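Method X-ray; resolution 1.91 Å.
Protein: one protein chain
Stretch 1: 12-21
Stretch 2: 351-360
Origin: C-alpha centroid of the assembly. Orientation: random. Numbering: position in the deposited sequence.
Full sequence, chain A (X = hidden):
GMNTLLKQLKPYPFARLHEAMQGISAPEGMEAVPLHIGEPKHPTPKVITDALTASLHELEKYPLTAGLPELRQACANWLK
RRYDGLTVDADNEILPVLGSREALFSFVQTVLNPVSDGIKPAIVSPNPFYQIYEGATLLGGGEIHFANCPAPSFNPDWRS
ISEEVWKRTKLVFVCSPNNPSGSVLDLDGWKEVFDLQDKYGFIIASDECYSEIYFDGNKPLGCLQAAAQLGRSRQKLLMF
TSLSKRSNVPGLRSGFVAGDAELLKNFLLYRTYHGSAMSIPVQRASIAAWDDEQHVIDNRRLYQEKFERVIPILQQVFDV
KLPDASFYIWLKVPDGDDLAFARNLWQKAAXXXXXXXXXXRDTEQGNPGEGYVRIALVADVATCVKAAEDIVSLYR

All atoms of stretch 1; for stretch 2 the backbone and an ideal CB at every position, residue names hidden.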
# COMPACT_ATOMS: atom_id res chain seq x y z
N TYR A 12 5.41 -10.74 13.69
CA TYR A 12 5.34 -10.01 14.96
C TYR A 12 5.95 -10.81 16.13
O TYR A 12 5.25 -11.57 16.81
CB TYR A 12 3.89 -9.64 15.31
CG TYR A 12 3.12 -8.87 14.25
CD1 TYR A 12 3.71 -7.85 13.47
CD2 TYR A 12 1.77 -9.14 14.05
CE1 TYR A 12 2.96 -7.16 12.51
CE2 TYR A 12 1.02 -8.46 13.11
CZ TYR A 12 1.60 -7.48 12.35
OH TYR A 12 0.79 -6.84 11.44
N PRO A 13 7.26 -10.61 16.37
CA PRO A 13 7.94 -11.31 17.47
C PRO A 13 7.21 -11.18 18.81
O PRO A 13 7.09 -12.18 19.52
CB PRO A 13 9.31 -10.62 17.54
CG PRO A 13 9.54 -10.07 16.16
CD PRO A 13 8.17 -9.72 15.63
N PHE A 14 6.68 -9.98 19.12
CA PHE A 14 6.02 -9.71 20.41
C PHE A 14 4.98 -10.78 20.73
O PHE A 14 4.79 -11.13 21.91
CB PHE A 14 5.36 -8.32 20.47
CG PHE A 14 3.89 -8.31 20.10
CD1 PHE A 14 2.91 -8.67 21.04
CD2 PHE A 14 3.48 -7.98 18.81
CE1 PHE A 14 1.56 -8.68 20.70
CE2 PHE A 14 2.12 -7.98 18.46
CZ PHE A 14 1.16 -8.33 19.41
N ALA A 15 4.32 -11.31 19.70
CA ALA A 15 3.34 -12.38 19.90
C ALA A 15 3.97 -13.67 20.42
O ALA A 15 3.33 -14.42 21.13
CB ALA A 15 2.55 -12.66 18.61
N ARG A 16 5.23 -13.92 20.08
CA ARG A 16 5.89 -15.19 20.47
C ARG A 16 6.20 -15.31 21.95
O ARG A 16 6.46 -16.41 22.46
CB ARG A 16 7.18 -15.39 19.68
CG ARG A 16 6.93 -15.69 18.22
CD ARG A 16 8.13 -16.38 17.64
NE ARG A 16 9.16 -15.43 17.22
CZ ARG A 16 10.42 -15.76 16.95
NH1 ARG A 16 10.85 -17.02 17.08
NH2 ARG A 16 11.27 -14.82 16.56
N LEU A 17 6.18 -14.18 22.65
CA LEU A 17 6.31 -14.19 24.09
C LEU A 17 5.22 -15.09 24.71
O LEU A 17 5.49 -15.85 25.63
CB LEU A 17 6.25 -12.76 24.64
CG LEU A 17 6.74 -12.62 26.08
CD1 LEU A 17 8.20 -13.06 26.16
CD2 LEU A 17 6.53 -11.19 26.63
N HIS A 18 4.00 -15.02 24.16
CA HIS A 18 2.85 -15.72 24.73
C HIS A 18 3.06 -17.24 24.79
O HIS A 18 2.93 -17.82 25.86
CB HIS A 18 1.56 -15.39 23.97
CG HIS A 18 0.33 -15.96 24.61
ND1 HIS A 18 -0.18 -15.48 25.80
CD2 HIS A 18 -0.46 -17.01 24.26
CE1 HIS A 18 -1.24 -16.19 26.14
NE2 HIS A 18 -1.43 -17.12 25.23
N GLU A 19 3.39 -17.87 23.66
CA GLU A 19 3.67 -19.32 23.64
C GLU A 19 4.75 -19.67 24.67
O GLU A 19 4.62 -20.65 25.40
CB GLU A 19 4.14 -19.81 22.26
CG GLU A 19 3.04 -20.15 21.23
CD GLU A 19 3.61 -20.45 19.81
OE1 GLU A 19 4.80 -20.86 19.69
OE2 GLU A 19 2.87 -20.28 18.82
N ALA A 20 5.80 -18.85 24.72
CA ALA A 20 6.93 -19.08 25.62
C ALA A 20 6.59 -18.96 27.11
O ALA A 20 7.31 -19.51 27.95
CB ALA A 20 8.07 -18.13 25.27
N MSE A 21 5.51 -18.25 27.44
CA MSE A 21 5.04 -18.16 28.83
C MSE A 21 4.13 -19.33 29.20
O MSE A 21 3.70 -19.42 30.36
CB MSE A 21 4.24 -16.87 29.07
CG MSE A 21 4.99 -15.56 28.87
SE MSE A 21 6.62 -15.45 29.89
CE MSE A 21 7.91 -15.64 28.42
N UNK A 351 5.79 -8.33 34.40
CA UNK A 351 6.52 -7.46 33.47
C UNK A 351 6.83 -8.23 32.20
O UNK A 351 7.40 -9.33 32.26
CB UNK A 351 7.81 -6.93 34.10
N UNK A 352 6.49 -7.65 31.06
CA UNK A 352 6.71 -8.25 29.75
C UNK A 352 7.93 -7.61 29.03
O UNK A 352 7.89 -6.42 28.64
CB UNK A 352 5.45 -8.10 28.90
N UNK A 353 8.99 -8.39 28.87
CA UNK A 353 10.14 -8.01 28.03
C UNK A 353 10.32 -9.06 26.93
O UNK A 353 9.82 -10.17 27.05
CB UNK A 353 11.41 -7.88 28.87
N UNK A 354 11.04 -8.70 25.87
CA UNK A 354 11.18 -9.59 24.70
C UNK A 354 12.52 -10.34 24.70
O UNK A 354 13.58 -9.69 24.58
CB UNK A 354 11.05 -8.78 23.41
N UNK A 355 12.50 -11.69 24.82
CA UNK A 355 13.73 -12.44 24.66
C UNK A 355 14.43 -12.11 23.34
O UNK A 355 13.81 -12.15 22.26
CB UNK A 355 13.44 -13.94 24.74
N UNK A 356 15.70 -11.73 23.43
CA UNK A 356 16.44 -11.27 22.25
C UNK A 356 16.52 -12.31 21.15
O UNK A 356 16.59 -11.97 19.96
CB UNK A 356 17.86 -10.86 22.65
N UNK A 357 16.52 -13.58 21.52
CA UNK A 357 16.58 -14.67 20.54
C UNK A 357 15.42 -14.59 19.54
O UNK A 357 15.53 -15.04 18.39
CB UNK A 357 16.56 -16.02 21.25
N UNK A 358 14.32 -13.97 19.96
CA UNK A 358 13.15 -13.84 19.08
C UNK A 358 13.32 -12.82 17.96
O UNK A 358 12.49 -12.79 17.03
CB UNK A 358 11.93 -13.46 19.91
N UNK A 359 14.35 -11.98 18.04
CA UNK A 359 14.63 -10.95 17.03
C UNK A 359 15.80 -11.32 16.12
O UNK A 359 16.25 -10.49 15.31
CB UNK A 359 14.92 -9.61 17.72
N UNK A 360 16.30 -12.55 16.26
CA UNK A 360 17.52 -12.95 15.58
C UNK A 360 17.42 -14.36 15.00
O UNK A 360 16.60 -15.17 15.42
CB UNK A 360 18.70 -12.87 16.54

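Position 351 lies in a strand, and its ideal CB has nothing of stretch 1 within 5.5 Å. Many residues would suit. It is Ile351, which makes no contact here.

Position 352 is also extended. Its CA-to-CB bond points sideways, and the ideal CB is 4.0 Å from Leu17 CD2. The start of the side chain should therefore be aliphatic, but its end is free to be polar. It is Gln352. Its CB touches the leucine methyl.

Position 353 turns its CB away from stretch 1, which sets little limit on the side chain. It is Val353. The backbone makes the contact: Val353 O lies 3.4 Å from Leu17 CD1. A methyl cannot donate to it, and this oxygen has no polar partner in the model.

Position 354 points sideways, with no atom of stretch 1 within 5.5 Å of the ideal CB. A longer apolar chain could reach Pro13 and Phe14. It is Leu354, whose end comes nearer. Its CD1 is 4.0 Å from Phe14 CA, and its CD2 is 4.2 Å from Pro13 CB.

Position 355 points toward stretch 1, with the ideal CB 5.5 Å from Leu17 CD1. A compact apolar residue would suit, and the phi of -53 also allows proline. It is Pro355. Its ring brings CD to 3.4 Å from Leu17 CD1.

Position 356 opens the 3-10 segment, out of reach. Its phi/psi of -60/-30 does not require glycine, though it is Gly356.

Position 357 points sideways into space that stretch 1 leaves open, so a long polar chain is possible. It is Arg357, which hydrogen-bonds elsewhere in the structure.

Position 358 points toward the helix. Its ideal CB is 3.7 Å from Arg16 NH2 and 4.5 Å from Pro13 CB. Beyond lie Arg16 CB, Leu17 and Ala20, a surface suited to a large apolar or aromatic side chain. It is Phe358, with the largest covered area in stretch 2. Arg16 CB lies over one ring face, and Ala20 CB meets the edge, 3.9 Å from Phe358 CZ. Arg16 NH2 is 2.4 Å from Phe358 O, but the angle is too poor for a hydrogen bond.

Position 359 starts away from stretch 1, so only a longer chain could return to Pro13. It is Leu359, whose CD2 reaches 3.7 Å from Pro13 CG.

Position 360 points away, leaving its side chain unconstrained by stretch 1. It is Ala360. A water bridges Arg16 NH2 (3.2 Å) and Ala360 O (3.1 Å).

Stretch 2 (351-360) IQVLPGRFLA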
# COMPACT_ATOMS: atom_id res chain seq x y z
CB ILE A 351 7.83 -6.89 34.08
CG1 ILE A 351 7.54 -5.97 35.29
CG2 ILE A 351 8.62 -6.12 33.00
CD1 ILE A 351 8.80 -5.65 36.16
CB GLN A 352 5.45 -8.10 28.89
CG GLN A 352 4.18 -8.74 29.47
CD GLN A 352 2.92 -8.33 28.70
OE1 GLN A 352 2.47 -7.19 28.78
NE2 GLN A 352 2.36 -9.27 27.96
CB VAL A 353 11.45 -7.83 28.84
CG1 VAL A 353 11.24 -6.80 29.95
CG2 VAL A 353 11.95 -9.16 29.41
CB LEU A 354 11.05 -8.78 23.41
CG LEU A 354 10.80 -9.59 22.13
CD1 LEU A 354 9.48 -10.36 22.22
CD2 LEU A 354 10.81 -8.70 20.91
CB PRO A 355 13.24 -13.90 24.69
CG PRO A 355 12.05 -13.85 25.55
CD PRO A 355 11.37 -12.57 25.16
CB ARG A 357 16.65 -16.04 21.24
CG ARG A 357 15.35 -16.48 21.89
CD ARG A 357 15.56 -17.72 22.75
NE ARG A 357 16.48 -17.45 23.85
CZ ARG A 357 16.98 -18.37 24.66
NH1 ARG A 357 16.66 -19.65 24.52
NH2 ARG A 357 17.80 -18.00 25.64
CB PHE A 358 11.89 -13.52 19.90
CG PHE A 358 11.44 -14.64 20.84
CD1 PHE A 358 11.90 -15.95 20.71
CD2 PHE A 358 10.52 -14.38 21.83
CE1 PHE A 358 11.46 -16.96 21.57
CE2 PHE A 358 10.07 -15.39 22.71
CZ PHE A 358 10.54 -16.67 22.57
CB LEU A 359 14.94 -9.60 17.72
CG LEU A 359 13.84 -9.03 18.61
CD1 LEU A 359 14.30 -7.75 19.32
CD2 LEU A 359 12.62 -8.76 17.75
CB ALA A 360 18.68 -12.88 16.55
O HOH W 1 13.90 -16.61 16.06
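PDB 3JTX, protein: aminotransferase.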